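PDB 4ILO: CT398 from Chlamydia trachomatis, which is of unknown function but, with its long coiled-coil hairpin and C4-type zinc ribbon, may bind nucleic acid. Local coordinates for residues Q9-I14 / E177-Y182; K189-V194 / C229-Y234; S203-A208 / V224-C229. All coordinates share one frame; numbering follows the deposited sequence.

Contact 1: residues Q9-I14 / E177-Y182; sequences QSILAI and ELFSVY
Ile11 meets Leu178, Phe179 and Tyr182 from a single position. The base of Ile11 rests on leucine, with CB 4.1 Å from Leu178 CD2, while its tip CD1 approaches Phe179 CD1 at the edge of that ring, 4.0 Å away. The aromatic face contact is with Tyr182. CG1 of Ile11, anti to its own backbone N (chi1 -155°), lies over one face of the tyrosine ring in a CH-pi contact, 4.2 Å from the centroid, and CD1 comes to 3.7 Å from Tyr182 CG. One helical turn on, Ile14 adds CG2, 4.1 Å from Tyr182 CE2. The polar end of the tyrosine is satisfied by Asp18 of helix 2-86, which hydrogen-bonds OH, so the hydroxyl is tied to the helix its ring packs on. Val194 of the ribbon sheet touches both Ile11 and Tyr182. The axes of the two short helix segments approach to 10.7 Å and cross at -35°. At this wide spacing the Tyr182 ring fills much of the gap, while one branch of Ile11 faces Leu178 and the other the aromatic rings. The chemistry implies helices held here mainly by buried apolar packing, with the Tyr182-Asp18 hydrogen bond as a polar tie.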
loop_
_atom_site.group_PDB
_atom_site.type_symbol
_atom_site.label_atom_id
_atom_site.label_comp_id
_atom_site.label_asym_id
_atom_site.label_seq_id
_atom_site.Cartn_x
_atom_site.Cartn_y
_atom_site.Cartn_z
ATOM N N GLN A 9 -39.632 1.696 17.494
ATOM C CA GLN A 9 -39.247 3.027 17.032
ATOM C C GLN A 9 -37.833 3.376 17.492
ATOM O O GLN A 9 -37.040 3.974 16.736
ATOM C CB GLN A 9 -40.272 4.048 17.541
ATOM C CG GLN A 9 -40.304 5.370 16.751
ATOM C CD GLN A 9 -41.423 6.338 17.225
ATOM O OE1 GLN A 9 -42.305 5.970 18.017
ATOM N NE2 GLN A 9 -41.382 7.575 16.724
ATOM N N SER A 10 -37.475 2.961 18.711
ATOM C CA SER A 10 -36.171 3.315 19.259
ATOM C C SER A 10 -35.028 2.542 18.586
ATOM O O SER A 10 -34.000 3.126 18.261
ATOM C CB SER A 10 -36.147 3.081 20.759
ATOM O OG SER A 10 -34.894 3.436 21.297
ATOM N N ILE A 11 -35.173 1.224 18.431
ATOM C CA ILE A 11 -34.163 0.422 17.746
ATOM C C ILE A 11 -34.104 0.783 16.272
ATOM O O ILE A 11 -33.039 0.735 15.660
ATOM C CB ILE A 11 -34.453 -1.076 17.924
ATOM C CG1 ILE A 11 -33.171 -1.891 17.788
ATOM C CG2 ILE A 11 -35.469 -1.543 16.880
ATOM C CD1 ILE A 11 -32.145 -1.636 18.841
ATOM N N LEU A 12 -35.236 1.132 15.666
ATOM C CA LEU A 12 -35.189 1.569 14.283
ATOM C C LEU A 12 -34.283 2.784 14.135
ATOM O O LEU A 12 -33.476 2.853 13.198
ATOM C CB LEU A 12 -36.605 1.812 13.745
ATOM C CG LEU A 12 -37.309 0.478 13.394
ATOM C CD1 LEU A 12 -38.793 0.631 13.100
ATOM C CD2 LEU A 12 -36.618 -0.221 12.192
ATOM N N ALA A 13 -34.351 3.721 15.077
ATOM C CA ALA A 13 -33.542 4.931 14.951
ATOM C C ALA A 13 -32.077 4.651 15.244
ATOM O O ALA A 13 -31.191 5.268 14.632
ATOM C CB ALA A 13 -34.061 6.032 15.881
ATOM N N ILE A 14 -31.800 3.738 16.179
ATOM C CA ILE A 14 -30.420 3.302 16.384
ATOM C C ILE A 14 -29.900 2.602 15.140
ATOM O O ILE A 14 -28.728 2.748 14.762
ATOM C CB ILE A 14 -30.351 2.390 17.614
ATOM C CG1 ILE A 14 -30.610 3.236 18.867
ATOM C CG2 ILE A 14 -29.044 1.643 17.657
ATOM C CD1 ILE A 14 -30.980 2.454 20.037
ATOM N N GLU A 177 -33.299 -6.005 26.024
ATOM C CA GLU A 177 -33.413 -7.353 25.478
ATOM C C GLU A 177 -33.450 -7.320 23.955
ATOM O O GLU A 177 -32.806 -8.135 23.275
ATOM C CB GLU A 177 -34.689 -7.986 26.034
ATOM C CG GLU A 177 -34.706 -8.004 27.546
ATOM C CD GLU A 177 -33.653 -8.927 28.098
ATOM O OE1 GLU A 177 -33.271 -9.875 27.384
ATOM O OE2 GLU A 177 -33.217 -8.721 29.245
ATOM N N LEU A 178 -34.220 -6.380 23.412
ATOM C CA LEU A 178 -34.290 -6.214 21.968
ATOM C C LEU A 178 -32.941 -5.750 21.401
ATOM O O LEU A 178 -32.474 -6.279 20.389
ATOM C CB LEU A 178 -35.415 -5.222 21.672
ATOM C CG LEU A 178 -35.472 -4.584 20.294
ATOM C CD1 LEU A 178 -35.601 -5.646 19.227
ATOM C CD2 LEU A 178 -36.643 -3.609 20.260
ATOM N N PHE A 179 -32.286 -4.800 22.070
ATOM C CA PHE A 179 -30.986 -4.315 21.622
ATOM C C PHE A 179 -29.956 -5.441 21.582
ATOM O O PHE A 179 -29.196 -5.581 20.613
ATOM C CB PHE A 179 -30.499 -3.203 22.551
ATOM C CG PHE A 179 -29.120 -2.739 22.213
ATOM C CD1 PHE A 179 -28.914 -1.849 21.161
ATOM C CD2 PHE A 179 -28.017 -3.252 22.888
ATOM C CE1 PHE A 179 -27.627 -1.446 20.808
ATOM C CE2 PHE A 179 -26.719 -2.841 22.545
ATOM C CZ PHE A 179 -26.527 -1.944 21.504
ATOM N N SER A 180 -29.903 -6.230 22.653
ATOM C CA SER A 180 -29.025 -7.392 22.719
ATOM C C SER A 180 -29.224 -8.351 21.536
ATOM O O SER A 180 -28.258 -8.935 21.028
ATOM C CB SER A 180 -29.288 -8.103 24.047
ATOM O OG SER A 180 -28.684 -9.377 24.033
ATOM N N VAL A 181 -30.470 -8.551 21.095
ATOM C CA VAL A 181 -30.711 -9.362 19.900
ATOM C C VAL A 181 -30.244 -8.600 18.656
ATOM O O VAL A 181 -29.489 -9.127 17.817
ATOM C CB VAL A 181 -32.213 -9.733 19.814
ATOM C CG1 VAL A 181 -32.599 -10.287 18.430
ATOM C CG2 VAL A 181 -32.589 -10.712 20.886
ATOM N N TYR A 182 -30.694 -7.346 18.536
ATOM C CA TYR A 182 -30.389 -6.495 17.393
ATOM C C TYR A 182 -28.905 -6.498 17.105
ATOM O O TYR A 182 -28.478 -6.691 15.959
ATOM C CB TYR A 182 -30.842 -5.056 17.696
ATOM C CG TYR A 182 -30.214 -4.021 16.801
ATOM C CD1 TYR A 182 -30.626 -3.869 15.488
ATOM C CD2 TYR A 182 -29.183 -3.217 17.263
ATOM C CE1 TYR A 182 -30.017 -2.922 14.636
ATOM C CE2 TYR A 182 -28.567 -2.267 16.432
ATOM C CZ TYR A 182 -28.989 -2.121 15.125
ATOM O OH TYR A 182 -28.392 -1.184 14.306
#

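Contact 2: residues K189-V194 / C229-Y234; sequences KKDRVV and CSRILY. With ZN (zinc ion), chain C; EDO (1,2-ethanediol), chain D.
Arg231 reaches across to segment 189-194 with its chain extended from CG to NE, and its flat guanidinium is gripped at the edge and on a face. At the edge sits Asp191, whose side chain crosses that of Arg231 at about a right angle. Its OD1 takes NH2 on the syn lone pair at 2.7 Å, forming a salt bridge within the guanidinium plane although the carboxylate plane is turned 45° from it. NE donates to the carbonyl oxygen of Arg192, 2.9 Å from NE, and NH1 donates in plane to Cys229 SG at 3.4 Å. With three N-H groups engaged, the rotation of the group is fixed; the positive charge so near the zinc-bound Cys229 sulfur would probably help to stabilise its negative charge. Over one face passes Lys189, whose bend at chi2 (-75°) sets CD 3.7 Å above the plane, offset toward the rim; farther out, NZ donates to a lone pair of Cys229 O, 3.2 Å away. Lysine suits this place because its methylenes pack on the guanidinium while its ammonium reaches a carbonyl, though two like charges lie near one another.

Farther along, Val194 and Ile232 lie side by side, pointing the same way, with CG1 of the valine 4.0 Å from CG2 of the isoleucine. Ile232 N bonds to Val193 O, and Val194 pairs with Ile232 in a parallel bridge. Beta-branched residues favour such extended pairing. Parallel strands 194-198 and 232-234, beside a cysteine knuckle that binds zinc, form the central pair of this C4-type zinc ribbon's small mixed sheet.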
loop_
_atom_site.group_PDB
_atom_site.type_symbol
_atom_site.label_atom_id
_atom_site.label_comp_id
_atom_site.label_asym_id
_atom_site.label_seq_id
_atom_site.Cartn_x
_atom_site.Cartn_y
_atom_site.Cartn_z
ATOM N N LYS A 189 -24.976 -9.731 10.024
ATOM C CA LYS A 189 -25.440 -9.424 8.672
ATOM C C LYS A 189 -24.865 -8.141 8.105
ATOM O O LYS A 189 -24.791 -7.996 6.882
ATOM C CB LYS A 189 -26.966 -9.263 8.658
ATOM C CG LYS A 189 -27.758 -10.329 9.392
ATOM C CD LYS A 189 -27.778 -11.604 8.599
ATOM C CE LYS A 189 -28.936 -12.456 9.035
ATOM N NZ LYS A 189 -28.919 -13.689 8.247
ATOM N N LYS A 190 -24.525 -7.168 8.951
ATOM C CA LYS A 190 -23.930 -5.908 8.492
ATOM C C LYS A 190 -24.892 -5.093 7.627
ATOM O O LYS A 190 -24.473 -4.350 6.737
ATOM C CB LYS A 190 -22.584 -6.144 7.768
ATOM C CG LYS A 190 -21.326 -5.938 8.652
ATOM C CD LYS A 190 -20.976 -7.161 9.495
ATOM C CE LYS A 190 -19.773 -6.911 10.417
ATOM N NZ LYS A 190 -20.055 -5.933 11.523
ATOM N N ASP A 191 -26.188 -5.196 7.887
ATOM C CA ASP A 191 -27.188 -4.380 7.206
ATOM C C ASP A 191 -28.452 -4.415 8.071
ATOM O O ASP A 191 -28.418 -4.886 9.214
ATOM C CB ASP A 191 -27.377 -4.808 5.740
ATOM C CG ASP A 191 -28.016 -6.191 5.597
ATOM O OD1 ASP A 191 -28.468 -6.762 6.613
ATOM O OD2 ASP A 191 -28.075 -6.721 4.466
ATOM N N ARG A 192 -29.566 -3.910 7.550
ATOM C CA ARG A 192 -30.736 -3.731 8.415
ATOM C C ARG A 192 -31.232 -5.086 8.876
ATOM O O ARG A 192 -31.514 -5.968 8.056
ATOM C CB ARG A 192 -31.842 -2.943 7.723
ATOM C CG ARG A 192 -31.510 -1.454 7.703
ATOM C CD ARG A 192 -32.553 -0.553 6.982
ATOM N NE ARG A 192 -32.057 0.827 6.898
ATOM C CZ ARG A 192 -31.183 1.275 5.980
ATOM N NH1 ARG A 192 -30.705 0.490 5.014
ATOM N NH2 ARG A 192 -30.796 2.542 6.001
ATOM N N VAL A 193 -31.323 -5.249 10.192
ATOM C CA VAL A 193 -31.757 -6.508 10.782
ATOM C C VAL A 193 -33.128 -6.415 11.501
ATOM O O VAL A 193 -33.700 -7.460 11.878
ATOM C CB VAL A 193 -30.662 -7.053 11.710
ATOM C CG1 VAL A 193 -29.376 -7.383 10.862
ATOM C CG2 VAL A 193 -30.336 -6.032 12.786
ATOM N N VAL A 194 -33.647 -5.214 11.732
ATOM C CA VAL A 194 -35.030 -5.007 12.163
ATOM C C VAL A 194 -35.749 -4.486 10.934
ATOM O O VAL A 194 -35.537 -3.337 10.529
ATOM C CB VAL A 194 -35.123 -4.006 13.322
ATOM C CG1 VAL A 194 -36.598 -3.921 13.851
ATOM C CG2 VAL A 194 -34.198 -4.398 14.445
ATOM N N CYS A 229 -34.148 -15.991 7.623
ATOM C CA CYS A 229 -32.919 -15.254 7.869
ATOM C C CYS A 229 -32.725 -14.870 9.323
ATOM O O CYS A 229 -31.644 -14.403 9.673
ATOM C CB CYS A 229 -32.836 -13.999 6.983
ATOM S SG CYS A 229 -33.949 -12.591 7.436
ATOM N N SER A 230 -33.737 -15.022 10.172
ATOM C CA SER A 230 -33.664 -14.760 11.623
ATOM C C SER A 230 -33.715 -13.271 11.979
ATOM O O SER A 230 -33.651 -12.946 13.204
ATOM C CB SER A 230 -32.413 -15.359 12.302
ATOM O OG SER A 230 -32.392 -16.783 12.225
ATOM N N ARG A 231 -33.818 -12.363 11.011
ATOM C CA ARG A 231 -34.011 -10.961 11.327
ATOM C C ARG A 231 -35.324 -10.747 12.085
ATOM O O ARG A 231 -36.261 -11.541 11.982
ATOM C CB ARG A 231 -34.070 -10.144 10.047
ATOM C CG ARG A 231 -32.725 -10.106 9.276
ATOM C CD ARG A 231 -32.841 -9.172 8.096
ATOM N NE ARG A 231 -31.531 -8.813 7.539
ATOM C CZ ARG A 231 -30.837 -9.587 6.715
ATOM N NH1 ARG A 231 -31.293 -10.780 6.367
ATOM N NH2 ARG A 231 -29.660 -9.168 6.254
ATOM N N ILE A 232 -35.389 -9.635 12.822
ATOM C CA ILE A 232 -36.613 -9.226 13.532
ATOM C C ILE A 232 -37.582 -8.594 12.536
ATOM O O ILE A 232 -37.221 -7.645 11.830
ATOM C CB ILE A 232 -36.274 -8.219 14.645
ATOM C CG1 ILE A 232 -35.437 -8.892 15.729
ATOM C CG2 ILE A 232 -37.565 -7.593 15.220
ATOM C CD1 ILE A 232 -34.578 -7.941 16.528
ATOM N N LEU A 233 -38.822 -9.091 12.497
ATOM C CA LEU A 233 -39.837 -8.564 11.590
ATOM C C LEU A 233 -40.838 -7.701 12.361
ATOM O O LEU A 233 -41.175 -7.971 13.525
ATOM C CB LEU A 233 -40.619 -9.701 10.914
ATOM C CG LEU A 233 -39.998 -10.613 9.850
ATOM C CD1 LEU A 233 -40.884 -11.812 9.604
ATOM C CD2 LEU A 233 -39.771 -9.851 8.502
ATOM N N TYR A 234 -41.358 -6.681 11.682
ATOM C CA TYR A 234 -42.351 -5.810 12.287
ATOM C C TYR A 234 -43.306 -5.336 11.201
ATOM O O TYR A 234 -43.046 -5.481 10.006
ATOM C CB TYR A 234 -41.705 -4.629 13.019
ATOM C CG TYR A 234 -41.165 -3.553 12.084
ATOM C CD1 TYR A 234 -39.851 -3.610 11.610
ATOM C CD2 TYR A 234 -41.959 -2.471 11.684
ATOM C CE1 TYR A 234 -39.320 -2.622 10.756
ATOM C CE2 TYR A 234 -41.435 -1.460 10.826
ATOM C CZ TYR A 234 -40.120 -1.553 10.365
ATOM O OH TYR A 234 -39.595 -0.597 9.526
HETATM ZN ZN ZN C . -35.818 -13.000 6.169
HETATM C C1 EDO D . -43.478 -8.161 16.010
HETATM O O1 EDO D . -44.312 -7.007 15.861
HETATM C C2 EDO D . -42.115 -7.670 16.466
HETATM O O2 EDO D . -41.181 -8.711 16.173
#

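Contact 3: residues S203-A208 / V224-C229; sequences SGCHIA and VFCEHC. With ZN (zinc ion), chain C; EDO (1,2-ethanediol), chain D.
Ile207 lies across the imidazole of His228, the two side chains at about a right angle. From CB, which is 4.1 Å from His228 CD2, the isoleucine divides. CG2, anti to the backbone N, settles over the centre of the ring in a CH-pi contact, 3.4 Å from the centroid and 14° off the normal. The other branch, leaving through CG1, ends at CD1, which touches the root of the histidine, 3.8 Å from His228 CB. A branched side chain suits this place because one arm can cover the ring while the other packs at its base. In the plane of the ring, at its edge, a water joins His228 NE2 to Ala208 O, donating to the carbonyl, so a water bridge at the ring edge supplements the apolar contact over its face.

Beside this pair, the cysteines meet through the metal. Cys205, Cys226 and Cys229 each place SG 2.3 Å from the zinc ion, and Cys202 supplies the fourth sulfur. Cys205 CB also packs against Cys229 CB at 3.8 Å. The sulfurs gain backbone support: Cys226 SG accepts N-H bonds from both His228 and Cys229, at 3.4 Å from His228 N, whereas the bond from Ile207 N to Cys205 SG is weak. Such donors would be expected to spread the negative charge of the thiolates. Cysteine is the natural choice here, since four sulfur ligands bind zinc tightly and fill its coordination, consistent with a structural rather than catalytic site. Two CxxC knuckles, 202-205 and 226-229, facing each other round one zinc ion, are the hallmark of the zinc ribbon, in which the metal takes the place of a large hydrophobic core.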
loop_
_atom_site.group_PDB
_atom_site.type_symbol
_atom_site.label_atom_id
_atom_site.label_comp_id
_atom_site.label_asym_id
_atom_site.label_seq_id
_atom_site.Cartn_x
_atom_site.Cartn_y
_atom_site.Cartn_z
ATOM N N SER A 203 -38.469 -8.334 4.137
ATOM C CA SER A 203 -37.756 -7.391 3.291
ATOM C C SER A 203 -36.249 -7.501 3.463
ATOM O O SER A 203 -35.503 -6.936 2.669
ATOM C CB SER A 203 -38.256 -5.968 3.529
ATOM O OG SER A 203 -37.826 -5.468 4.765
ATOM N N GLY A 204 -35.792 -8.238 4.467
ATOM C CA GLY A 204 -34.388 -8.566 4.601
ATOM C C GLY A 204 -33.898 -9.634 3.635
ATOM O O GLY A 204 -32.834 -9.472 3.032
ATOM N N CYS A 205 -34.647 -10.729 3.473
ATOM C CA CYS A 205 -34.208 -11.843 2.632
ATOM C C CYS A 205 -35.136 -12.112 1.455
ATOM O O CYS A 205 -34.759 -12.870 0.557
ATOM C CB CYS A 205 -34.052 -13.124 3.481
ATOM S SG CYS A 205 -35.611 -13.947 4.040
ATOM N N HIS A 206 -36.331 -11.507 1.436
ATOM C CA HIS A 206 -37.340 -11.612 0.372
ATOM C C HIS A 206 -38.063 -12.953 0.346
ATOM O O HIS A 206 -38.705 -13.298 -0.640
ATOM C CB HIS A 206 -36.820 -11.211 -1.020
ATOM C CG HIS A 206 -36.532 -9.747 -1.147
ATOM N ND1 HIS A 206 -36.743 -8.853 -0.115
ATOM C CD2 HIS A 206 -36.048 -9.017 -2.176
ATOM C CE1 HIS A 206 -36.395 -7.638 -0.506
ATOM N NE2 HIS A 206 -35.979 -7.711 -1.755
ATOM N N ILE A 207 -38.025 -13.703 1.411
ATOM C CA ILE A 207 -38.762 -14.958 1.472
ATOM C C ILE A 207 -40.137 -14.693 2.108
ATOM O O ILE A 207 -40.248 -13.980 3.120
ATOM C CB ILE A 207 -37.923 -16.033 2.197
ATOM C CG1 ILE A 207 -36.627 -16.287 1.367
ATOM C CG2 ILE A 207 -38.720 -17.332 2.426
ATOM C CD1 ILE A 207 -35.719 -17.428 1.868
ATOM N N ALA A 208 -41.196 -15.197 1.464
ATOM C CA ALA A 208 -42.564 -14.936 1.918
ATOM C C ALA A 208 -42.861 -15.599 3.266
ATOM O O ALA A 208 -42.418 -16.718 3.555
ATOM C CB ALA A 208 -43.573 -15.446 0.887
ATOM N N VAL A 224 -40.912 -11.254 16.912
ATOM C CA VAL A 224 -41.079 -12.289 15.901
ATOM C C VAL A 224 -39.957 -12.149 14.872
ATOM O O VAL A 224 -39.707 -11.049 14.367
ATOM C CB VAL A 224 -42.448 -12.187 15.205
ATOM C CG1 VAL A 224 -42.589 -13.282 14.156
ATOM C CG2 VAL A 224 -43.619 -12.279 16.266
ATOM N N PHE A 225 -39.337 -13.283 14.522
ATOM C CA PHE A 225 -38.159 -13.357 13.667
ATOM C C PHE A 225 -38.503 -14.079 12.374
ATOM O O PHE A 225 -39.335 -14.997 12.363
ATOM C CB PHE A 225 -37.073 -14.161 14.375
ATOM C CG PHE A 225 -36.810 -13.690 15.746
ATOM C CD1 PHE A 225 -36.074 -12.536 15.952
ATOM C CD2 PHE A 225 -37.346 -14.369 16.842
ATOM C CE1 PHE A 225 -35.819 -12.091 17.239
ATOM C CE2 PHE A 225 -37.127 -13.922 18.149
ATOM C CZ PHE A 225 -36.366 -12.783 18.354
ATOM N N CYS A 226 -37.860 -13.650 11.281
ATOM C CA CYS A 226 -38.006 -14.334 10.006
ATOM C C CYS A 226 -37.559 -15.786 10.157
ATOM O O CYS A 226 -36.469 -16.066 10.685
ATOM C CB CYS A 226 -37.132 -13.648 8.934
ATOM S SG CYS A 226 -37.277 -14.417 7.292
ATOM N N GLU A 227 -38.402 -16.707 9.673
ATOM C CA GLU A 227 -38.127 -18.137 9.765
ATOM C C GLU A 227 -36.952 -18.564 8.887
ATOM O O GLU A 227 -36.436 -19.677 9.069
ATOM C CB GLU A 227 -39.381 -18.926 9.394
ATOM C CG GLU A 227 -40.508 -18.797 10.423
ATOM C CD GLU A 227 -41.589 -19.840 10.220
ATOM O OE1 GLU A 227 -41.484 -20.909 10.854
ATOM O OE2 GLU A 227 -42.526 -19.602 9.419
ATOM N N HIS A 228 -36.493 -17.704 7.975
ATOM C CA HIS A 228 -35.383 -18.049 7.080
ATOM C C HIS A 228 -34.097 -17.293 7.346
ATOM O O HIS A 228 -33.023 -17.901 7.326
ATOM C CB HIS A 228 -35.836 -17.890 5.625
ATOM C CG HIS A 228 -37.127 -18.613 5.369
ATOM N ND1 HIS A 228 -37.179 -19.893 4.858
ATOM C CD2 HIS A 228 -38.406 -18.272 5.656
ATOM C CE1 HIS A 228 -38.437 -20.291 4.795
ATOM N NE2 HIS A 228 -39.202 -19.324 5.267
ATOM N N CYS A 229 -34.148 -15.991 7.623
ATOM C CA CYS A 229 -32.919 -15.254 7.869
ATOM C C CYS A 229 -32.725 -14.870 9.323
ATOM O O CYS A 229 -31.644 -14.403 9.673
ATOM C CB CYS A 229 -32.836 -13.999 6.983
ATOM S SG CYS A 229 -33.949 -12.591 7.436
HETATM ZN ZN ZN C . -35.818 -13.000 6.169
HETATM C C1 EDO D . -43.478 -8.161 16.010
HETATM O O1 EDO D . -44.312 -7.007 15.861
HETATM C C2 EDO D . -42.115 -7.670 16.466
HETATM O O2 EDO D . -41.181 -8.711 16.173
HETATM O O HOH W 1 -42.012 -18.801 5.183
#

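Contact 2 lies between contact 1, on the helices, and contact 3, at the zinc ion, and itself reaches the metal through Cys229. Centres lie about 11 Å apart for contacts 1 and 2, about 8 Å for 2 and 3, and about 17 Å for 1 and 3. Contact 1 passes to contact 2 by packing, Tyr182 CD1 lying 3.5 Å from Val193 CG2. Contact 3 is nested within the loop closed by contact 2; their backbones probably hydrogen-bond, with Leu233 N 2.8 Å from Val224 O. The 189-194 connection joins the coiled-coil hairpin to the ribbon, whose sheet packs on helix 176-189 through Ile232 and connects by strands 224-225 and 232-234 to the zinc site.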